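Side-chain contacts in extracellular solute-binding protein family 5 (Brucella melitensis, PDB 4ONY), which probably binds solutes, most likely peptides, in the periplasm for uptake by an ABC transporter: residues Ala107-Glu111 and Arg112-Glu116; Arg148-Tyr151 and Asn152-Ser156; Phe171-Asn174 and Glu175-Arg179; Asp178-Phe181 and Pro182-Ala186. All blocks are in the same frame, centred on the assembly; numbering follows the deposited sequence.

The contacts come in order along the chain, the last two overlapping, and lie on the same side of its centre. Interactions 1 and 3 share a sheet, with centres 9 Å apart: Lys-113 O lies 2.7 Å from Phe-173 N, probably hydrogen-bonded. Interactions 3 and 4 share Asp-178 and Arg-179, and the rings of Phe-173 and Phe-181 meet with planes at about 85°. Arg-112 NH1 reaches Arg-179 O (2.9 Å), tying interaction 1 to interaction 4. Interaction 2 approaches interaction 3 through Ser-156 O and Asn-174 ND2 (2.9 Å), and interaction 4 through Arg-154 O and Phe-181 CZ (3.2 Å; centres 13 Å apart). None includes a residue of the 1-ethoxy-2-(2-ethoxyethoxy)ethane pocket.

Interaction 1. Residues Ala107-Glu111 and Arg112-Glu116; sequences AIDPE and RKWVE
Ala-107 and Glu-116 form an antiparallel hydrogen-bonded pair, each backbone N donating to the other's O at 2.8 Å, and Ala-107 CB packs 4.1 Å from Trp-114 CZ3. The next pair, Ile-108 with Val-115, is non-hydrogen-bonded and puts its side chains on the other side of the sheet. There Ile-108 CG1 packs against Val-115 CB (4.1 Å), while CD1 reaches the aliphatic part of Arg-112 at CG, 3.9 Å away.

Asp-109 makes several contacts at the turn. Its backbone N donates to Trp-114 O, and its CB sits over the five-membered ring of Trp-114, 3.6 Å from the centroid and only 15° off the normal, a CH-pi contact. With CG anti to the backbone N (chi1 -176°), the carboxylate swings back across the turn. OD2 takes Lys-113 N on its anti lone pair (3.0 Å) and meets Lys-113 NZ on the syn side (3.1 Å), in a salt bridge tilted 30° out of the carboxylate plane. One oxygen thus grips both ends of the lysine. Asp-109 O accepts from Arg-112 N, closing a type I turn through Pro-110 and Glu-111, and a water links the same oxygen to Arg-112 NE, while Arg-112 NH1 donates to Arg-179 O. The carboxylate of Glu-111 leads away to a salt bridge with Arg-535.

The whole is a beta hairpin of strands 97-108 and 114-119. Strand 168-173 flanks its second arm, bringing Arg-170 to Trp-114 in a cation-pi contact, and Pro-182 of helix 181-187 packs on Ile-108 and Arg-112.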
loop_
_atom_site.group_PDB
_atom_site.type_symbol
_atom_site.label_atom_id
_atom_site.label_comp_id
_atom_site.label_asym_id
_atom_site.label_seq_id
_atom_site.Cartn_x
_atom_site.Cartn_y
_atom_site.Cartn_z
ATOM N N ALA A 107 23.913 -14.315 3.382
ATOM C CA ALA A 107 24.586 -14.061 4.663
ATOM C C ALA A 107 24.606 -12.559 4.886
ATOM O O ALA A 107 24.607 -11.774 3.930
ATOM C CB ALA A 107 25.997 -14.630 4.644
ATOM N N ILE A 108 24.539 -12.141 6.142
ATOM C CA ILE A 108 24.381 -10.724 6.437
ATOM C C ILE A 108 25.033 -10.355 7.775
ATOM O O ILE A 108 25.020 -11.138 8.708
ATOM C CB ILE A 108 22.893 -10.311 6.423
ATOM C CG1 ILE A 108 22.757 -8.780 6.450
ATOM C CG2 ILE A 108 22.118 -10.931 7.581
ATOM C CD1 ILE A 108 21.350 -8.295 6.146
ATOM N N ASP A 109 25.603 -9.165 7.836
ATOM C CA ASP A 109 26.165 -8.580 9.052
ATOM C C ASP A 109 25.063 -8.332 10.085
ATOM O O ASP A 109 24.037 -7.757 9.749
ATOM C CB ASP A 109 26.810 -7.244 8.644
ATOM C CG ASP A 109 27.522 -6.559 9.784
ATOM O OD1 ASP A 109 28.257 -7.228 10.535
ATOM O OD2 ASP A 109 27.289 -5.354 9.984
ATOM N N PRO A 110 25.268 -8.726 11.346
ATOM C CA PRO A 110 24.278 -8.344 12.393
ATOM C C PRO A 110 23.943 -6.855 12.391
ATOM O O PRO A 110 22.809 -6.486 12.566
ATOM C CB PRO A 110 24.986 -8.738 13.712
ATOM C CG PRO A 110 25.957 -9.801 13.321
ATOM C CD PRO A 110 26.398 -9.488 11.919
ATOM N N GLU A 111 24.950 -6.006 12.180
ATOM C CA GLU A 111 24.742 -4.558 12.118
ATOM C C GLU A 111 24.362 -4.078 10.722
ATOM O O GLU A 111 24.269 -2.895 10.499
ATOM C CB GLU A 111 25.973 -3.816 12.652
ATOM C CG GLU A 111 26.150 -3.928 14.180
ATOM C CD GLU A 111 24.919 -3.447 14.961
ATOM O OE1 GLU A 111 24.506 -2.281 14.829
ATOM O OE2 GLU A 111 24.323 -4.243 15.703
ATOM N N ARG A 112 24.189 -5.000 9.771
ATOM C CA ARG A 112 23.753 -4.683 8.405
ATOM C C ARG A 112 24.643 -3.712 7.615
ATOM O O ARG A 112 24.158 -2.942 6.811
ATOM C CB ARG A 112 22.305 -4.239 8.398
ATOM C CG ARG A 112 21.415 -5.420 8.794
ATOM C CD ARG A 112 19.948 -5.223 8.466
ATOM N NE ARG A 112 19.195 -6.359 8.928
ATOM C CZ ARG A 112 17.868 -6.413 9.037
ATOM N NH1 ARG A 112 17.097 -5.379 8.721
ATOM N NH2 ARG A 112 17.306 -7.491 9.519
ATOM N N LYS A 113 25.958 -3.813 7.810
ATOM C CA LYS A 113 26.923 -3.052 7.018
ATOM C C LYS A 113 27.310 -3.759 5.725
ATOM O O LYS A 113 27.902 -3.134 4.830
ATOM C CB LYS A 113 28.165 -2.803 7.872
ATOM C CG LYS A 113 28.069 -1.596 8.828
ATOM C CD LYS A 113 28.522 -1.876 10.278
ATOM C CE LYS A 113 29.846 -2.667 10.442
ATOM N NZ LYS A 113 29.707 -3.906 11.302
ATOM N N TRP A 114 26.991 -5.041 5.605
ATOM C CA TRP A 114 27.161 -5.777 4.329
ATOM C C TRP A 114 26.146 -6.888 4.218
ATOM O O TRP A 114 25.592 -7.320 5.239
ATOM C CB TRP A 114 28.590 -6.381 4.176
ATOM C CG TRP A 114 28.978 -7.310 5.278
ATOM C CD1 TRP A 114 29.688 -6.996 6.388
ATOM C CD2 TRP A 114 28.652 -8.705 5.393
ATOM N NE1 TRP A 114 29.835 -8.097 7.190
ATOM C CE2 TRP A 114 29.217 -9.164 6.605
ATOM C CE3 TRP A 114 27.933 -9.606 4.597
ATOM C CZ2 TRP A 114 29.061 -10.476 7.059
ATOM C CZ3 TRP A 114 27.818 -10.935 5.026
ATOM C CH2 TRP A 114 28.372 -11.354 6.251
ATOM N N VAL A 115 25.887 -7.323 2.977
ATOM C CA VAL A 115 25.059 -8.491 2.712
ATOM C C VAL A 115 25.690 -9.245 1.557
ATOM O O VAL A 115 26.231 -8.643 0.639
ATOM C CB VAL A 115 23.566 -8.129 2.447
ATOM C CG1 VAL A 115 23.418 -7.290 1.192
ATOM C CG2 VAL A 115 22.692 -9.384 2.326
ATOM N N GLU A 116 25.652 -10.561 1.613
ATOM C CA GLU A 116 26.256 -11.386 0.580
ATOM C C GLU A 116 25.268 -12.469 0.108
ATOM O O GLU A 116 24.643 -13.122 0.917
ATOM C CB GLU A 116 27.572 -11.997 1.087
ATOM C CG GLU A 116 28.260 -12.931 0.078
ATOM C CD GLU A 116 29.701 -13.306 0.492
ATOM O OE1 GLU A 116 30.169 -12.866 1.548
ATOM O OE2 GLU A 116 30.422 -13.971 -0.263
HETATM O O HOH W 1 21.189 -8.140 10.232
#

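Interaction 2. Residues Arg148-Tyr151 and Asn152-Ser156; sequences RPPY and NSRMS
Ser-153 grips the carbonyl oxygen of Pro-150 twice, and these hydrogen bonds are the heart of the contact. The hydroxyl OG donates at 2.8 Å, in the carbonyl plane and on a lone pair, whereas the backbone N of Ser-153 comes in at 2.9 Å from above that plane, 52° out of it. The hydroxyl is placed for this by a chi1 of 73°, between the backbone N and the carbonyl carbon. One residue earlier, Asn-152 N donates to Arg-148 O over a longer 3.2 Å. A water continues the series, donating to Tyr-151 O and accepting from Met-155 N.

Contacts over flat groups form the second class. The side chains of Arg-154 and Pro-150 lie side by side, pointing the same way, NH1 3.9 Å from CB, and the guanidinium sets one face on Pro-150 O, 3.4 Å above the plane and toward the rim. The NH2 of Arg-154 meanwhile donates to Ser-188 O. On the other arm, Tyr-151 CE2 lies centrally over the guanidinium of Arg-148, whose NH1 bonds to Pro-149 O.

Van der Waals contact is the third: Asn-152 OD1 rests beside the Pro-149 ring, 3.8 Å from CG.

The peptide before Pro-150 is cis, and the backbone from Arg-148 to Tyr-151 fits a type VIa turn, with Pro-150 CD over the centre of one face of the Tyr-151 ring. This cis-proline turn and the type I turn from Pro-150 to Ser-153 share Pro-150 and Tyr-151, in the loop joining helix 133-146 to strand 158-165.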
loop_
_atom_site.group_PDB
_atom_site.type_symbol
_atom_site.label_atom_id
_atom_site.label_comp_id
_atom_site.label_asym_id
_atom_site.label_seq_id
_atom_site.Cartn_x
_atom_site.Cartn_y
_atom_site.Cartn_z
ATOM N N ARG A 148 15.595 5.083 -13.737
ATOM C CA ARG A 148 14.836 6.087 -13.020
ATOM C C ARG A 148 14.894 5.835 -11.520
ATOM O O ARG A 148 15.140 4.697 -11.080
ATOM C CB ARG A 148 13.365 6.090 -13.495
ATOM C CG ARG A 148 12.545 4.871 -13.090
ATOM C CD ARG A 148 11.114 5.072 -13.501
ATOM N NE ARG A 148 10.224 3.917 -13.333
ATOM C CZ ARG A 148 9.655 3.534 -12.188
ATOM N NH1 ARG A 148 9.962 4.106 -11.047
ATOM N NH2 ARG A 148 8.776 2.548 -12.194
ATOM N N PRO A 149 14.637 6.865 -10.711
ATOM C CA PRO A 149 14.352 6.630 -9.293
ATOM C C PRO A 149 13.243 5.591 -9.138
ATOM O O PRO A 149 12.280 5.641 -9.872
ATOM C CB PRO A 149 13.857 8.021 -8.782
ATOM C CG PRO A 149 14.528 8.998 -9.712
ATOM C CD PRO A 149 14.498 8.303 -11.061
ATOM N N PRO A 150 13.354 4.685 -8.149
ATOM C CA PRO A 150 14.396 4.620 -7.145
ATOM C C PRO A 150 15.563 3.762 -7.576
ATOM O O PRO A 150 16.567 3.692 -6.856
ATOM C CB PRO A 150 13.680 3.942 -5.956
ATOM C CG PRO A 150 12.629 3.066 -6.595
ATOM C CD PRO A 150 12.233 3.772 -7.866
ATOM N N TYR A 151 15.443 3.111 -8.728
ATOM C CA TYR A 151 16.408 2.133 -9.142
ATOM C C TYR A 151 17.817 2.726 -9.315
ATOM O O TYR A 151 18.816 2.002 -9.152
ATOM C CB TYR A 151 15.967 1.402 -10.448
ATOM C CG TYR A 151 14.595 0.882 -10.342
ATOM C CD1 TYR A 151 14.272 -0.080 -9.385
ATOM C CD2 TYR A 151 13.585 1.370 -11.143
ATOM C CE1 TYR A 151 12.957 -0.505 -9.214
ATOM C CE2 TYR A 151 12.303 0.921 -11.018
ATOM C CZ TYR A 151 11.983 0.002 -10.044
ATOM O OH TYR A 151 10.683 -0.465 -9.924
ATOM N N ASN A 152 17.917 4.020 -9.596
ATOM C CA ASN A 152 19.229 4.649 -9.767
ATOM C C ASN A 152 19.797 5.198 -8.458
ATOM O O ASN A 152 20.880 5.772 -8.457
ATOM C CB ASN A 152 19.201 5.768 -10.806
ATOM C CG ASN A 152 18.430 6.989 -10.334
ATOM O OD1 ASN A 152 17.662 6.941 -9.366
ATOM N ND2 ASN A 152 18.606 8.078 -11.038
ATOM N N SER A 153 19.089 5.027 -7.353
ATOM C CA SER A 153 19.564 5.618 -6.108
ATOM C C SER A 153 20.278 4.623 -5.181
ATOM O O SER A 153 20.801 5.022 -4.183
ATOM C CB SER A 153 18.391 6.292 -5.376
ATOM O OG SER A 153 17.532 5.305 -4.819
ATOM N N ARG A 154 20.339 3.334 -5.525
ATOM C CA ARG A 154 20.851 2.323 -4.574
ATOM C C ARG A 154 22.353 2.488 -4.302
ATOM O O ARG A 154 22.791 2.385 -3.137
ATOM C CB ARG A 154 20.604 0.913 -5.090
ATOM C CG ARG A 154 19.251 0.296 -4.744
ATOM C CD ARG A 154 18.093 1.220 -4.917
ATOM N NE ARG A 154 16.819 0.526 -5.143
ATOM C CZ ARG A 154 15.714 0.775 -4.458
ATOM N NH1 ARG A 154 15.697 1.685 -3.497
ATOM N NH2 ARG A 154 14.612 0.120 -4.753
ATOM N N MET A 155 23.130 2.765 -5.359
ATOM C CA MET A 155 24.567 2.825 -5.240
ATOM C C MET A 155 25.084 3.981 -4.373
ATOM O O MET A 155 26.150 3.863 -3.821
ATOM C CB MET A 155 25.252 2.833 -6.614
ATOM C CG MET A 155 25.228 1.484 -7.302
ATOM S SD MET A 155 26.043 0.135 -6.433
ATOM C CE MET A 155 27.758 0.679 -6.587
ATOM N N SER A 156 24.318 5.058 -4.203
ATOM C CA SER A 156 24.702 6.138 -3.264
ATOM C C SER A 156 24.841 5.642 -1.826
ATOM O O SER A 156 25.498 6.296 -0.987
ATOM C CB SER A 156 23.666 7.248 -3.301
ATOM O OG SER A 156 22.424 6.805 -2.729
HETATM O O HOH W 2 21.485 2.339 -7.975
#

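Interaction 3. Residues Phe171-Asn174 and Glu175-Arg179; sequences FTFN and EKSDR
Asn-174 OD1 accepts from Lys-176 N at 2.8 Å, an Asx turn, while Asn-174 O accepts from Ser-177 N at 3.0 Å and closes a type I beta turn over the same residues. The two bonds make the tight part of the contact. The lysine N is tilted 27° from the amide's carbonyl plane, and the serine N lies above the plane of the backbone carbonyl, 42° out of it. A chi1 of 66° sets the amide of Asn-174 between its own backbone N and carbonyl carbon, folded over the turn, so OD1 can bond two residues on while ND2 serves the loop of interaction 2. Close packing continues beneath. Ser-177 CB lies 3.2 Å from Asn-174 O and 3.6 Å from Phe-173 CB, and OG stands obliquely to the Phe-173 ring, 3.7 Å from CG.

On the solvent side the touch is slighter. Glu-175 is bent back at chi2, leaning OE1 against Asn-174 CB at 3.7 Å, a grazing contact. Lys-176 offers its CB to OD1 at 3.3 Å, after which its chain leads away from the asparagine; both residues are exposed.

The turn thus leads from strand 168-173 toward helix 181-187, with Phe-173 buried and Glu-175 and Lys-176 exposed. Across the turn every hydrogen bond runs from a backbone N-H to a neutral oxygen, and no salt bridge takes part. Its shape therefore probably depends little on the ionisation of Glu-175 or Lys-176.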
loop_
_atom_site.group_PDB
_atom_site.type_symbol
_atom_site.label_atom_id
_atom_site.label_comp_id
_atom_site.label_asym_id
_atom_site.label_seq_id
_atom_site.Cartn_x
_atom_site.Cartn_y
_atom_site.Cartn_z
ATOM N N PHE A 171 27.625 -6.900 -1.134
ATOM C CA PHE A 171 27.389 -5.445 -1.104
ATOM C C PHE A 171 27.855 -4.941 0.249
ATOM O O PHE A 171 27.364 -5.413 1.278
ATOM C CB PHE A 171 25.878 -5.152 -1.214
ATOM C CG PHE A 171 25.267 -5.577 -2.517
ATOM C CD1 PHE A 171 24.963 -6.899 -2.766
ATOM C CD2 PHE A 171 24.985 -4.650 -3.495
ATOM C CE1 PHE A 171 24.393 -7.287 -3.975
ATOM C CE2 PHE A 171 24.431 -5.028 -4.700
ATOM C CZ PHE A 171 24.145 -6.350 -4.947
ATOM N N THR A 172 28.807 -4.027 0.269
ATOM C CA THR A 172 29.213 -3.358 1.513
ATOM C C THR A 172 28.671 -1.944 1.523
ATOM O O THR A 172 28.875 -1.202 0.560
ATOM C CB THR A 172 30.743 -3.322 1.631
ATOM O OG1 THR A 172 31.246 -4.635 1.474
ATOM C CG2 THR A 172 31.201 -2.744 2.997
ATOM N N PHE A 173 27.977 -1.575 2.595
ATOM C CA PHE A 173 27.264 -0.321 2.655
ATOM C C PHE A 173 28.057 0.778 3.329
ATOM O O PHE A 173 28.970 0.507 4.084
ATOM C CB PHE A 173 25.912 -0.515 3.366
ATOM C CG PHE A 173 25.079 -1.596 2.737
ATOM C CD1 PHE A 173 24.712 -1.491 1.399
ATOM C CD2 PHE A 173 24.756 -2.723 3.425
ATOM C CE1 PHE A 173 23.995 -2.490 0.783
ATOM C CE2 PHE A 173 24.012 -3.715 2.817
ATOM C CZ PHE A 173 23.626 -3.598 1.492
ATOM N N ASN A 174 27.686 2.014 3.025
ATOM C CA ASN A 174 28.314 3.187 3.616
ATOM C C ASN A 174 27.399 3.778 4.653
ATOM O O ASN A 174 26.316 3.260 4.930
ATOM C CB ASN A 174 28.711 4.208 2.549
ATOM C CG ASN A 174 27.519 4.821 1.822
ATOM O OD1 ASN A 174 26.459 5.065 2.398
ATOM N ND2 ASN A 174 27.706 5.110 0.552
ATOM N N GLU A 175 27.839 4.868 5.241
ATOM C CA GLU A 175 27.144 5.453 6.380
ATOM C C GLU A 175 25.756 6.034 6.042
ATOM O O GLU A 175 24.962 6.294 6.940
ATOM C CB GLU A 175 28.053 6.493 7.071
ATOM C CG GLU A 175 28.249 7.800 6.308
ATOM C CD GLU A 175 29.004 7.660 4.969
ATOM O OE1 GLU A 175 29.924 6.788 4.851
ATOM O OE2 GLU A 175 28.684 8.450 4.034
ATOM N N LYS A 176 25.454 6.255 4.771
ATOM C CA LYS A 176 24.109 6.668 4.422
ATOM C C LYS A 176 23.074 5.513 4.494
ATOM O O LYS A 176 21.906 5.754 4.351
ATOM C CB LYS A 176 24.071 7.265 3.034
ATOM C CG LYS A 176 24.862 8.547 2.900
ATOM C CD LYS A 176 24.907 8.890 1.420
ATOM C CE LYS A 176 24.918 10.383 1.138
ATOM N NZ LYS A 176 24.982 10.598 -0.345
ATOM N N SER A 177 23.517 4.270 4.652
ATOM C CA SER A 177 22.627 3.128 4.648
ATOM C C SER A 177 21.864 3.049 5.983
ATOM O O SER A 177 22.246 3.685 6.938
ATOM C CB SER A 177 23.465 1.877 4.432
ATOM O OG SER A 177 22.644 0.754 4.262
ATOM N N ASP A 178 20.791 2.273 6.021
ATOM C CA ASP A 178 20.065 2.002 7.250
ATOM C C ASP A 178 19.686 0.509 7.274
ATOM O O ASP A 178 20.003 -0.238 6.359
ATOM C CB ASP A 178 18.861 2.920 7.380
ATOM C CG ASP A 178 17.876 2.750 6.253
ATOM O OD1 ASP A 178 17.749 1.644 5.644
ATOM O OD2 ASP A 178 17.219 3.745 5.959
ATOM N N ARG A 179 19.031 0.088 8.327
ATOM C CA ARG A 179 18.763 -1.307 8.525
ATOM C C ARG A 179 17.786 -1.877 7.515
ATOM O O ARG A 179 17.879 -3.059 7.202
ATOM C CB ARG A 179 18.319 -1.566 9.962
ATOM C CG ARG A 179 19.500 -1.456 10.938
ATOM C CD ARG A 179 19.083 -1.796 12.356
ATOM N NE ARG A 179 18.669 -3.180 12.429
ATOM C CZ ARG A 179 19.478 -4.242 12.441
ATOM N NH1 ARG A 179 20.818 -4.132 12.480
ATOM N NH2 ARG A 179 18.933 -5.439 12.477
#

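Interaction 4. Residues Asp178-Phe181 and Pro182-Ala186; sequences DREF and PMLIA
Phe-181 O accepts from two backbone nitrogens at once. Ile-185 N, at 3.2 Å, lies nearly along the C=O axis, the alpha-helical bond, whereas Leu-184 N is closer, at 2.8 Å, but 59° above the carbonyl plane. One residue back, Glu-180 O receives a weak bond from Met-183 N. Just before the helix Asp-178 acts as a cap: its OD1 accepts weakly from Phe-181 N (2.9 Å), and its O accepts from the same nitrogen. Pro-182, which has no N-H to give, fits in the first turn with CD against Asp-178 O and Arg-179 O, 3.4 Å from each.

Among side chains, Phe-181 carries the contact. A chi1 of -165° carries the ring forward along the helix, where CE2 meets Ile-185 CD1 at 3.7 Å and CD1 meets Leu-184 CD1 at 4.1 Å, both oblique to the ring. Glu-180 OE1 also touches the same leucine methyl, at 3.8 Å, as the two chains cross.

Helix 181-187 packs on the antiparallel sheet. Ile-185 reaches Phe-171 and Phe-173 on strand 168-173, and Met-183 lies on Leu-98 of strand 97-108 and Leu-19 of strand 18-20. At the helix entry, Arg-179 NH1 bonds to Pro-110 O in the neighbouring hairpin, and Asp-178 OD2 to Asn-497.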
loop_
_atom_site.group_PDB
_atom_site.type_symbol
_atom_site.label_atom_id
_atom_site.label_comp_id
_atom_site.label_asym_id
_atom_site.label_seq_id
_atom_site.Cartn_x
_atom_site.Cartn_y
_atom_site.Cartn_z
ATOM N N ASP A 178 20.791 2.273 6.021
ATOM C CA ASP A 178 20.065 2.002 7.250
ATOM C C ASP A 178 19.686 0.509 7.274
ATOM O O ASP A 178 20.003 -0.238 6.359
ATOM C CB ASP A 178 18.861 2.920 7.380
ATOM C CG ASP A 178 17.876 2.750 6.253
ATOM O OD1 ASP A 178 17.749 1.644 5.644
ATOM O OD2 ASP A 178 17.219 3.745 5.959
ATOM N N ARG A 179 19.031 0.088 8.327
ATOM C CA ARG A 179 18.763 -1.307 8.525
ATOM C C ARG A 179 17.786 -1.877 7.515
ATOM O O ARG A 179 17.879 -3.059 7.202
ATOM C CB ARG A 179 18.319 -1.566 9.962
ATOM C CG ARG A 179 19.500 -1.456 10.938
ATOM C CD ARG A 179 19.083 -1.796 12.356
ATOM N NE ARG A 179 18.669 -3.180 12.429
ATOM C CZ ARG A 179 19.478 -4.242 12.441
ATOM N NH1 ARG A 179 20.818 -4.132 12.480
ATOM N NH2 ARG A 179 18.933 -5.439 12.477
ATOM N N GLU A 180 16.890 -1.046 6.965
ATOM C CA GLU A 180 16.015 -1.495 5.875
ATOM C C GLU A 180 16.741 -1.676 4.526
ATOM O O GLU A 180 16.330 -2.496 3.730
ATOM C CB GLU A 180 14.870 -0.494 5.666
ATOM C CG GLU A 180 13.796 -0.949 4.680
ATOM C CD GLU A 180 13.111 0.206 3.943
ATOM O OE1 GLU A 180 13.728 1.259 3.711
ATOM O OE2 GLU A 180 11.960 0.021 3.537
ATOM N N PHE A 181 17.840 -0.957 4.285
ATOM C CA PHE A 181 18.444 -0.941 2.951
ATOM C C PHE A 181 18.801 -2.308 2.352
ATOM O O PHE A 181 18.539 -2.562 1.170
ATOM C CB PHE A 181 19.679 -0.026 2.878
ATOM C CG PHE A 181 20.087 0.285 1.459
ATOM C CD1 PHE A 181 19.230 0.974 0.641
ATOM C CD2 PHE A 181 21.256 -0.209 0.933
ATOM C CE1 PHE A 181 19.569 1.260 -0.666
ATOM C CE2 PHE A 181 21.611 0.051 -0.386
ATOM C CZ PHE A 181 20.759 0.801 -1.184
ATOM N N PRO A 182 19.380 -3.218 3.140
ATOM C CA PRO A 182 19.647 -4.515 2.541
ATOM C C PRO A 182 18.404 -5.227 2.075
ATOM O O PRO A 182 18.485 -5.975 1.113
ATOM C CB PRO A 182 20.319 -5.310 3.667
ATOM C CG PRO A 182 20.865 -4.273 4.580
ATOM C CD PRO A 182 19.922 -3.114 4.494
ATOM N N MET A 183 17.266 -5.002 2.739
ATOM C CA MET A 183 15.999 -5.520 2.247
ATOM C C MET A 183 15.694 -5.058 0.812
ATOM O O MET A 183 15.048 -5.780 0.048
ATOM C CB MET A 183 14.804 -5.125 3.136
ATOM C CG MET A 183 14.974 -5.386 4.636
ATOM S SD MET A 183 15.223 -7.109 5.067
ATOM C CE MET A 183 13.631 -7.791 4.620
ATOM N N LEU A 184 16.108 -3.840 0.464
ATOM C CA LEU A 184 15.764 -3.244 -0.827
ATOM C C LEU A 184 16.674 -3.816 -1.918
ATOM O O LEU A 184 16.249 -4.021 -3.052
ATOM C CB LEU A 184 15.896 -1.726 -0.755
ATOM C CG LEU A 184 15.064 -1.021 0.317
ATOM C CD1 LEU A 184 15.206 0.494 0.260
ATOM C CD2 LEU A 184 13.590 -1.380 0.115
ATOM N N ILE A 185 17.930 -4.111 -1.553
ATOM C CA ILE A 185 18.854 -4.786 -2.454
ATOM C C ILE A 185 18.300 -6.195 -2.780
ATOM O O ILE A 185 18.242 -6.622 -3.958
ATOM C CB ILE A 185 20.279 -4.883 -1.839
ATOM C CG1 ILE A 185 20.892 -3.510 -1.611
ATOM C CG2 ILE A 185 21.189 -5.716 -2.724
ATOM C CD1 ILE A 185 21.164 -2.695 -2.863
ATOM N N ALA A 186 17.850 -6.883 -1.733
ATOM C CA ALA A 186 17.385 -8.276 -1.848
ATOM C C ALA A 186 16.051 -8.414 -2.574
ATOM O O ALA A 186 15.884 -9.310 -3.428
ATOM C CB ALA A 186 17.315 -8.930 -0.462
#